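Side-chain contacts in 6-phospho-alpha-glucosidase (Merdibacter massiliensis, PDB 6VC6), which probably hydrolyses 6-phospho-alpha-glucosides and, as a family 4 glycoside hydrolase, binds NAD and manganese(II) for the reaction: residues A[358-363]-A[369-374]; A[327-332]-A[336-341]; A[194-199]-A[256-261]. One frame throughout, in Å; residues are numbered along the deposited sequence.

Interactions 1 and 2 belong to the same large mixed sheet: strand 336-343 of interaction 2 lies beside strand 356-364 of interaction 1, and Cys361 N meets Phe338 O at 2.7 Å. Interaction 1 closes a hairpin at the rim of that sheet, partly exposed and rich in backbone bonds, charged ends and water. Interaction 2 sets a helix against the sheet through a single methyl group and has no hydrogen bond. Interaction 3 is the buried one, spanning a smaller antiparallel sheet beside the manganese and sugar-phosphate site. Glu358 of the hairpin strand connects interactions 1 and 3, since its backbone N lies 2.6 Å from Gly197 O.

Interaction 1: residues A[358-363]-A[369-374]; sequences ELVCEL and RRMAVG
Glu362 and Arg369 form a hydrogen-bonded pair in the antiparallel beta hairpin of strands 356-364 and 367-370, the second of which is the outermost strand on its side of the mixed sheet. Arg369 N donates to Glu362 O at 2.7 Å, and Glu362 N returns a bond to Arg369 O at 3.1 Å. Both side chains leave by the same face, CB to CB 4.2 Å, and their long stems carry the charged ends out toward solvent, Glu362 being partly exposed and Arg369 exposed. They stop short of a salt bridge: Arg369 NH2 is 4.4 Å from Glu362 OE1, which sits well out of the guanidinium plane. A water in that plane fills the role instead, accepting from NH2 and donating to OE1. Past the end of the strand, Met371, present as selenomethionine, makes a weak hydrogen bond from its N to Val360 O, 3.4 Å. Its flexible chain bends at the last torsion (chi3 -102°), which brings CE to 4.3 Å from Val360 CG1. The opposite face carries Cys361 and Arg370, a non-hydrogen-bonded pair; the Arg370 guanidinium reaches off to the carbonyls of Asn344 and Glu345, while the small Cys361 SG rests 3.5 Å from Arg370 CA.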
loop_
_atom_site.group_PDB
_atom_site.type_symbol
_atom_site.label_atom_id
_atom_site.label_comp_id
_atom_site.label_asym_id
_atom_site.label_seq_id
_atom_site.Cartn_x
_atom_site.Cartn_y
_atom_site.Cartn_z
ATOM N N GLU A 358 8.651 -7.662 -4.215
ATOM C CA GLU A 358 7.239 -7.975 -4.400
ATOM C C GLU A 358 7.119 -9.111 -5.405
ATOM O O GLU A 358 7.542 -8.967 -6.558
ATOM C CB GLU A 358 6.473 -6.741 -4.882
ATOM C CG GLU A 358 4.970 -6.818 -4.710
ATOM C CD GLU A 358 4.292 -5.485 -4.962
ATOM O OE1 GLU A 358 4.465 -4.928 -6.067
ATOM O OE2 GLU A 358 3.590 -4.992 -4.055
ATOM N N LEU A 359 6.548 -10.236 -4.974
ATOM C CA LEU A 359 6.505 -11.433 -5.803
ATOM C C LEU A 359 5.228 -12.215 -5.528
ATOM O O LEU A 359 4.533 -11.990 -4.534
ATOM C CB LEU A 359 7.720 -12.333 -5.551
ATOM C CG LEU A 359 9.117 -11.753 -5.760
ATOM C CD1 LEU A 359 10.131 -12.611 -5.042
ATOM C CD2 LEU A 359 9.444 -11.652 -7.240
ATOM N N VAL A 360 4.936 -13.157 -6.427
ATOM C CA VAL A 360 3.851 -14.106 -6.210
ATOM C C VAL A 360 4.278 -15.120 -5.159
ATOM O O VAL A 360 5.392 -15.658 -5.210
ATOM C CB VAL A 360 3.471 -14.800 -7.527
ATOM C CG1 VAL A 360 2.386 -15.842 -7.292
ATOM C CG2 VAL A 360 3.023 -13.778 -8.561
ATOM N N CYS A 361 3.397 -15.386 -4.195
ATOM C CA CYS A 361 3.698 -16.311 -3.113
ATOM C C CYS A 361 2.460 -17.123 -2.761
ATOM O O CYS A 361 1.329 -16.658 -2.919
ATOM C CB CYS A 361 4.183 -15.579 -1.850
ATOM S SG CYS A 361 5.510 -14.381 -2.099
ATOM N N GLU A 362 2.688 -18.344 -2.282
ATOM C CA GLU A 362 1.647 -19.090 -1.591
ATOM C C GLU A 362 1.569 -18.609 -0.149
ATOM O O GLU A 362 2.589 -18.288 0.466
ATOM C CB GLU A 362 1.931 -20.591 -1.626
ATOM C CG GLU A 362 1.502 -21.299 -2.904
ATOM C CD GLU A 362 1.697 -22.803 -2.818
ATOM O OE1 GLU A 362 1.918 -23.310 -1.698
ATOM O OE2 GLU A 362 1.643 -23.481 -3.866
ATOM N N LEU A 363 0.353 -18.555 0.393
ATOM C CA LEU A 363 0.122 -17.966 1.708
ATOM C C LEU A 363 -0.612 -18.956 2.598
ATOM O O LEU A 363 -1.745 -19.343 2.297
ATOM C CB LEU A 363 -0.670 -16.661 1.589
ATOM C CG LEU A 363 0.065 -15.410 2.073
ATOM C CD1 LEU A 363 -0.843 -14.195 2.001
ATOM C CD2 LEU A 363 0.590 -15.611 3.486
ATOM N N ARG A 369 5.241 -18.042 0.962
ATOM C CA ARG A 369 6.216 -18.958 0.378
ATOM C C ARG A 369 6.514 -18.443 -1.027
ATOM O O ARG A 369 5.774 -18.733 -1.972
ATOM C CB ARG A 369 5.680 -20.387 0.361
ATOM C CG ARG A 369 6.702 -21.464 0.690
ATOM C CD ARG A 369 6.008 -22.795 0.946
ATOM N NE ARG A 369 6.843 -23.942 0.602
ATOM C CZ ARG A 369 6.375 -25.168 0.389
ATOM N NH1 ARG A 369 7.206 -26.154 0.083
ATOM N NH2 ARG A 369 5.074 -25.408 0.479
ATOM N N ARG A 370 7.591 -17.674 -1.161
ATOM C CA ARG A 370 7.883 -16.996 -2.414
ATOM C C ARG A 370 8.399 -17.972 -3.464
ATOM O O ARG A 370 9.022 -18.991 -3.152
ATOM C CB ARG A 370 8.904 -15.878 -2.195
ATOM C CG ARG A 370 10.310 -16.366 -1.896
ATOM C CD ARG A 370 11.127 -15.309 -1.171
ATOM N NE ARG A 370 12.530 -15.696 -1.043
ATOM C CZ ARG A 370 12.989 -16.567 -0.150
ATOM N NH1 ARG A 370 12.157 -17.149 0.703
ATOM N NH2 ARG A 370 14.283 -16.857 -0.109
HETATM N N MSE A 371 8.133 -17.643 -4.723
HETATM C CA MSE A 371 8.581 -18.451 -5.849
HETATM C C MSE A 371 9.721 -17.777 -6.594
HETATM O O MSE A 371 9.703 -16.566 -6.815
HETATM C CB MSE A 371 7.424 -18.723 -6.797
HETATM C CG MSE A 371 6.713 -20.006 -6.472
HETATM SE SE MSE A 371 5.300 -20.414 -7.721
HETATM C CE MSE A 371 3.831 -19.848 -6.590
ATOM N N ALA A 372 10.721 -18.566 -6.970
ATOM C CA ALA A 372 11.902 -18.022 -7.618
ATOM C C ALA A 372 11.557 -17.459 -8.991
ATOM O O ALA A 372 10.786 -18.050 -9.751
ATOM C CB ALA A 372 12.981 -19.095 -7.745
ATOM N N VAL A 373 12.133 -16.301 -9.297
ATOM C CA VAL A 373 11.981 -15.681 -10.604
ATOM C C VAL A 373 13.258 -15.774 -11.432
ATOM O O VAL A 373 13.177 -15.779 -12.671
ATOM C CB VAL A 373 11.524 -14.211 -10.461
ATOM C CG1 VAL A 373 11.515 -13.481 -11.799
ATOM C CG2 VAL A 373 10.145 -14.157 -9.823
ATOM N N GLY A 374 14.419 -15.902 -10.801
ATOM C CA GLY A 374 15.669 -15.976 -11.524
ATOM C C GLY A 374 16.290 -14.607 -11.714
ATOM O O GLY A 374 15.963 -13.632 -11.031
HETATM O O HOH W 1 7.617 -15.016 -7.344
HETATM O O HOH W 2 2.888 -23.767 0.703
#

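Interaction 2: residues A[327-332]-A[336-341]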
loop_
_atom_site.group_PDB
_atom_site.type_symbol
_atom_site.label_atom_id
_atom_site.label_comp_id
_atom_site.label_asym_id
_atom_site.label_seq_id
_atom_site.Cartn_x
_atom_site.Cartn_y
_atom_site.Cartn_z
ATOM N N ALA A 327 -6.155 -12.698 5.148
ATOM C CA ALA A 327 -6.336 -13.261 6.481
ATOM C C ALA A 327 -6.975 -14.644 6.415
ATOM O O ALA A 327 -6.658 -15.519 7.228
ATOM C CB ALA A 327 -7.179 -12.320 7.341
ATOM N N GLU A 328 -7.876 -14.857 5.453
ATOM C CA GLU A 328 -8.482 -16.175 5.281
ATOM C C GLU A 328 -7.443 -17.203 4.851
ATOM O O GLU A 328 -7.380 -18.305 5.406
ATOM C CB GLU A 328 -9.616 -16.105 4.259
ATOM C CG GLU A 328 -10.838 -15.334 4.718
ATOM C CD GLU A 328 -11.888 -15.225 3.631
ATOM O OE1 GLU A 328 -12.673 -14.254 3.654
ATOM O OE2 GLU A 328 -11.926 -16.110 2.751
ATOM N N ALA A 329 -6.623 -16.856 3.855
ATOM C CA ALA A 329 -5.587 -17.773 3.392
ATOM C C ALA A 329 -4.597 -18.105 4.499
ATOM O O ALA A 329 -4.085 -19.228 4.558
ATOM C CB ALA A 329 -4.858 -17.176 2.188
ATOM N N ILE A 330 -4.321 -17.147 5.385
ATOM C CA ILE A 330 -3.416 -17.405 6.499
ATOM C C ILE A 330 -4.094 -18.283 7.543
ATOM O O ILE A 330 -3.558 -19.321 7.948
ATOM C CB ILE A 330 -2.929 -16.079 7.111
ATOM C CG1 ILE A 330 -1.958 -15.374 6.162
ATOM C CG2 ILE A 330 -2.277 -16.322 8.464
ATOM C CD1 ILE A 330 -1.581 -13.980 6.607
ATOM N N ALA A 331 -5.289 -17.884 7.985
ATOM C CA ALA A 331 -5.945 -18.568 9.095
ATOM C C ALA A 331 -6.320 -20.002 8.751
ATOM O O ALA A 331 -6.339 -20.864 9.638
ATOM C CB ALA A 331 -7.186 -17.788 9.531
ATOM N N TYR A 332 -6.621 -20.284 7.485
ATOM C CA TYR A 332 -7.058 -21.611 7.072
ATOM C C TYR A 332 -6.004 -22.356 6.262
ATOM O O TYR A 332 -6.300 -23.427 5.722
ATOM C CB TYR A 332 -8.365 -21.510 6.282
ATOM C CG TYR A 332 -9.535 -21.069 7.131
ATOM C CD1 TYR A 332 -9.988 -21.857 8.181
ATOM C CD2 TYR A 332 -10.180 -19.863 6.890
ATOM C CE1 TYR A 332 -11.054 -21.459 8.965
ATOM C CE2 TYR A 332 -11.247 -19.456 7.670
ATOM C CZ TYR A 332 -11.679 -20.258 8.705
ATOM O OH TYR A 332 -12.740 -19.863 9.486
ATOM N N THR A 336 -2.960 -20.313 -1.060
ATOM C CA THR A 336 -3.357 -19.645 -2.288
ATOM C C THR A 336 -2.316 -18.600 -2.677
ATOM O O THR A 336 -1.468 -18.200 -1.875
ATOM C CB THR A 336 -4.730 -18.990 -2.128
ATOM O OG1 THR A 336 -4.857 -18.458 -0.804
ATOM C CG2 THR A 336 -5.837 -20.007 -2.368
ATOM N N ARG A 337 -2.391 -18.151 -3.927
ATOM C CA ARG A 337 -1.369 -17.278 -4.488
ATOM C C ARG A 337 -1.763 -15.813 -4.347
ATOM O O ARG A 337 -2.861 -15.412 -4.747
ATOM C CB ARG A 337 -1.120 -17.618 -5.958
ATOM C CG ARG A 337 -0.300 -18.883 -6.165
ATOM C CD ARG A 337 -0.072 -19.155 -7.641
ATOM N NE ARG A 337 -1.321 -19.443 -8.340
ATOM C CZ ARG A 337 -1.878 -20.648 -8.411
ATOM N NH1 ARG A 337 -3.017 -20.816 -9.069
ATOM N NH2 ARG A 337 -1.296 -21.686 -7.824
ATOM N N PHE A 338 -0.858 -15.022 -3.773
ATOM C CA PHE A 338 -0.988 -13.575 -3.704
ATOM C C PHE A 338 0.332 -12.941 -4.120
ATOM O O PHE A 338 1.387 -13.582 -4.099
ATOM C CB PHE A 338 -1.358 -13.090 -2.293
ATOM C CG PHE A 338 -2.733 -13.492 -1.847
ATOM C CD1 PHE A 338 -3.845 -12.770 -2.244
ATOM C CD2 PHE A 338 -2.910 -14.582 -1.012
ATOM C CE1 PHE A 338 -5.112 -13.135 -1.826
ATOM C CE2 PHE A 338 -4.173 -14.953 -0.591
ATOM C CZ PHE A 338 -5.275 -14.230 -0.997
ATOM N N ILE A 339 0.264 -11.669 -4.495
ATOM C CA ILE A 339 1.450 -10.866 -4.766
ATOM C C ILE A 339 1.690 -9.995 -3.540
ATOM O O ILE A 339 0.971 -9.016 -3.313
ATOM C CB ILE A 339 1.291 -10.022 -6.038
ATOM C CG1 ILE A 339 1.155 -10.931 -7.261
ATOM C CG2 ILE A 339 2.476 -9.083 -6.202
ATOM C CD1 ILE A 339 1.068 -10.186 -8.574
ATOM N N VAL A 340 2.693 -10.355 -2.739
ATOM C CA VAL A 340 2.975 -9.685 -1.479
ATOM C C VAL A 340 4.452 -9.309 -1.433
ATOM O O VAL A 340 5.237 -9.656 -2.316
ATOM C CB VAL A 340 2.600 -10.552 -0.258
ATOM C CG1 VAL A 340 1.120 -10.905 -0.290
ATOM C CG2 VAL A 340 3.454 -11.811 -0.221
ATOM N N ILE A 341 4.820 -8.589 -0.375
ATOM C CA ILE A 341 6.174 -8.083 -0.186
ATOM C C ILE A 341 6.923 -9.029 0.742
ATOM O O ILE A 341 6.460 -9.315 1.854
ATOM C CB ILE A 341 6.156 -6.652 0.378
ATOM C CG1 ILE A 341 5.483 -5.703 -0.615
ATOM C CG2 ILE A 341 7.566 -6.186 0.703
ATOM C CD1 ILE A 341 5.171 -4.340 -0.044
#
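The methyl group of Ala329 points from helix 318-331 at two side chains of strand 336-343, Thr336 and Phe338, where the chain leaves the helix and enters the sheet after a short connection. Ala329 CB meets Phe338 at the ring edge, near the ring plane, 3.6 Å from CE2, so the phenyl group presents its rim to this methyl. The ring gets there because CG stands beside the backbone N, anti to the carbonyl carbon (chi1 -67°), and the side chain projects from the sheet toward the helix. Two residues back on the strand, Thr336 projects the same way and sets OG1 3.3 Å from the same methyl. Thr336 OG1 and Phe338 CE2 are themselves 3.6 Å apart, so the three atoms make a compact triangle. Alanine suits the helix position, since a single carbon lets the backbones approach closely, Ala329 CA to Thr336 CA 6.4 Å. Leu363 of the neighbouring strand widens the apolar seam, touching both Phe338 and Ile330. With no hydrogen bond between the two segments, the methyl meets a ring edge and a hydroxyl oxygen by van der Waals contact alone, so shape and not polar direction sets the fit between them.

Interaction 3: residues A[194-199]-A[256-261]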
loop_
_atom_site.group_PDB
_atom_site.type_symbol
_atom_site.label_atom_id
_atom_site.label_comp_id
_atom_site.label_asym_id
_atom_site.label_seq_id
_atom_site.Cartn_x
_atom_site.Cartn_y
_atom_site.Cartn_z
ATOM N N VAL A 194 2.773 -13.844 -13.399
ATOM C CA VAL A 194 4.171 -13.943 -12.995
ATOM C C VAL A 194 4.693 -12.518 -12.881
ATOM O O VAL A 194 4.685 -11.768 -13.865
ATOM C CB VAL A 194 5.006 -14.765 -13.989
ATOM C CG1 VAL A 194 6.447 -14.866 -13.512
ATOM C CG2 VAL A 194 4.403 -16.150 -14.169
ATOM N N TYR A 195 5.137 -12.143 -11.683
ATOM C CA TYR A 195 5.383 -10.748 -11.351
ATOM C C TYR A 195 6.682 -10.623 -10.569
ATOM O O TYR A 195 7.047 -11.511 -9.794
ATOM C CB TYR A 195 4.203 -10.179 -10.543
ATOM C CG TYR A 195 4.341 -8.741 -10.095
ATOM C CD1 TYR A 195 4.947 -8.425 -8.885
ATOM C CD2 TYR A 195 3.840 -7.701 -10.868
ATOM C CE1 TYR A 195 5.065 -7.113 -8.466
ATOM C CE2 TYR A 195 3.953 -6.387 -10.457
ATOM C CZ TYR A 195 4.566 -6.099 -9.255
ATOM O OH TYR A 195 4.681 -4.792 -8.841
ATOM N N PHE A 196 7.379 -9.508 -10.783
ATOM C CA PHE A 196 8.579 -9.193 -10.023
ATOM C C PHE A 196 8.709 -7.683 -9.905
ATOM O O PHE A 196 8.184 -6.933 -10.733
ATOM C CB PHE A 196 9.844 -9.792 -10.664
ATOM C CG PHE A 196 10.387 -8.994 -11.825
ATOM C CD1 PHE A 196 11.305 -7.970 -11.621
ATOM C CD2 PHE A 196 9.999 -9.284 -13.122
ATOM C CE1 PHE A 196 11.804 -7.241 -12.685
ATOM C CE2 PHE A 196 10.498 -8.560 -14.191
ATOM C CZ PHE A 196 11.402 -7.538 -13.972
ATOM N N GLY A 197 9.422 -7.247 -8.875
ATOM C CA GLY A 197 9.741 -5.852 -8.683
ATOM C C GLY A 197 9.626 -5.469 -7.226
ATOM O O GLY A 197 9.398 -6.305 -6.354
ATOM N N LEU A 198 9.810 -4.179 -6.966
ATOM C CA LEU A 198 9.547 -3.610 -5.656
ATOM C C LEU A 198 8.108 -3.108 -5.599
ATOM O O LEU A 198 7.390 -3.085 -6.601
ATOM C CB LEU A 198 10.525 -2.473 -5.355
ATOM C CG LEU A 198 11.989 -2.707 -5.730
ATOM C CD1 LEU A 198 12.821 -1.461 -5.465
ATOM C CD2 LEU A 198 12.555 -3.901 -4.977
ATOM N N ASN A 199 7.682 -2.708 -4.404
ATOM C CA ASN A 199 6.345 -2.153 -4.254
ATOM C C ASN A 199 6.217 -0.873 -5.069
ATOM O O ASN A 199 7.078 0.008 -5.001
ATOM C CB ASN A 199 6.039 -1.875 -2.785
ATOM C CG ASN A 199 4.634 -1.352 -2.581
ATOM O OD1 ASN A 199 3.661 -2.040 -2.877
ATOM N ND2 ASN A 199 4.520 -0.125 -2.089
ATOM N N PRO A 256 7.381 -2.804 -24.832
ATOM C CA PRO A 256 6.298 -3.760 -25.092
ATOM C C PRO A 256 6.470 -5.125 -24.443
ATOM O O PRO A 256 5.577 -5.966 -24.585
ATOM C CB PRO A 256 6.331 -3.883 -26.622
ATOM C CG PRO A 256 7.777 -3.712 -26.958
ATOM C CD PRO A 256 8.337 -2.731 -25.951
ATOM N N ASP A 257 7.570 -5.374 -23.733
ATOM C CA ASP A 257 7.828 -6.715 -23.219
ATOM C C ASP A 257 6.828 -7.100 -22.133
ATOM O O ASP A 257 6.120 -8.107 -22.252
ATOM C CB ASP A 257 9.262 -6.812 -22.693
ATOM C CG ASP A 257 10.283 -6.923 -23.808
ATOM O OD1 ASP A 257 9.886 -6.850 -24.991
ATOM O OD2 ASP A 257 11.482 -7.089 -23.504
ATOM N N PHE A 258 6.755 -6.311 -21.063
ATOM C CA PHE A 258 6.007 -6.686 -19.873
ATOM C C PHE A 258 4.882 -5.696 -19.596
ATOM O O PHE A 258 4.954 -4.522 -19.973
ATOM C CB PHE A 258 6.929 -6.769 -18.650
ATOM C CG PHE A 258 8.132 -7.649 -18.851
ATOM C CD1 PHE A 258 8.038 -8.820 -19.585
ATOM C CD2 PHE A 258 9.357 -7.303 -18.305
ATOM C CE1 PHE A 258 9.142 -9.629 -19.773
ATOM C CE2 PHE A 258 10.466 -8.110 -18.488
ATOM C CZ PHE A 258 10.357 -9.274 -19.223
ATOM N N LEU A 259 3.843 -6.187 -18.926
ATOM C CA LEU A 259 2.742 -5.338 -18.490
ATOM C C LEU A 259 3.152 -4.588 -17.229
ATOM O O LEU A 259 3.481 -5.225 -16.222
ATOM C CB LEU A 259 1.497 -6.177 -18.229
ATOM C CG LEU A 259 0.272 -5.469 -17.643
ATOM C CD1 LEU A 259 -0.378 -4.564 -18.676
ATOM C CD2 LEU A 259 -0.728 -6.488 -17.118
ATOM N N PRO A 260 3.147 -3.255 -17.235
ATOM C CA PRO A 260 3.743 -2.507 -16.123
ATOM C C PRO A 260 2.774 -2.180 -14.998
ATOM O O PRO A 260 1.584 -1.933 -15.207
ATOM C CB PRO A 260 4.216 -1.221 -16.812
ATOM C CG PRO A 260 3.190 -0.998 -17.881
ATOM C CD PRO A 260 2.724 -2.368 -18.334
ATOM N N ASN A 261 3.310 -2.197 -13.780
ATOM C CA ASN A 261 2.654 -1.539 -12.660
ATOM C C ASN A 261 2.445 -0.071 -13.009
ATOM O O ASN A 261 3.348 0.581 -13.537
ATOM C CB ASN A 261 3.512 -1.687 -11.400
ATOM C CG ASN A 261 2.800 -1.234 -10.138
ATOM O OD1 ASN A 261 2.302 -0.110 -10.056
ATOM N ND2 ASN A 261 2.763 -2.108 -9.138
#
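A buried contact, part polar and part aromatic, joins Tyr195 to Asn261 and Phe196 to Phe258 across a small antiparallel sheet. Its strands 191-196 and 259-260 are the outer two, with strand 201-209 between them, so the side chains must reach past the middle strand: Tyr195 CA and Leu259 CA are 9.3 Å apart. Tyr195 and Phe196, adjacent on their strand, project to opposite faces. A tyrosine is long enough for the first crossing. With CG anti to the backbone N (chi1 178°), its ring extends until OH lies 3.3 Å from Asn261 ND2, a weak but fairly straight hydrogen bond, 158° at the hydrogen. The amide nitrogen approaches the ring's edge near its plane, ring and amide being turned 52° from each other. Tyr195 OH has a second partner in Glu358, and Asn261 uses its other end, OD1, to cap the backbone N of Tyr263; a short side chain with both donor and acceptor fits this double task. On the other face, Phe258 CE2 comes to the edge of the Phe196 ring, 4.3 Å from its CE2. Trp203 and Thr205 of the middle strand touch Phe258. The side chain of Asn261 is about 7 Å from the bound manganese and from the sugar phosphate. For the Tyr195-Asn261 half, this is consistent with a second shell in a family 4 glycosidase site, since the capped Tyr263 lines the sugar-phosphate pocket.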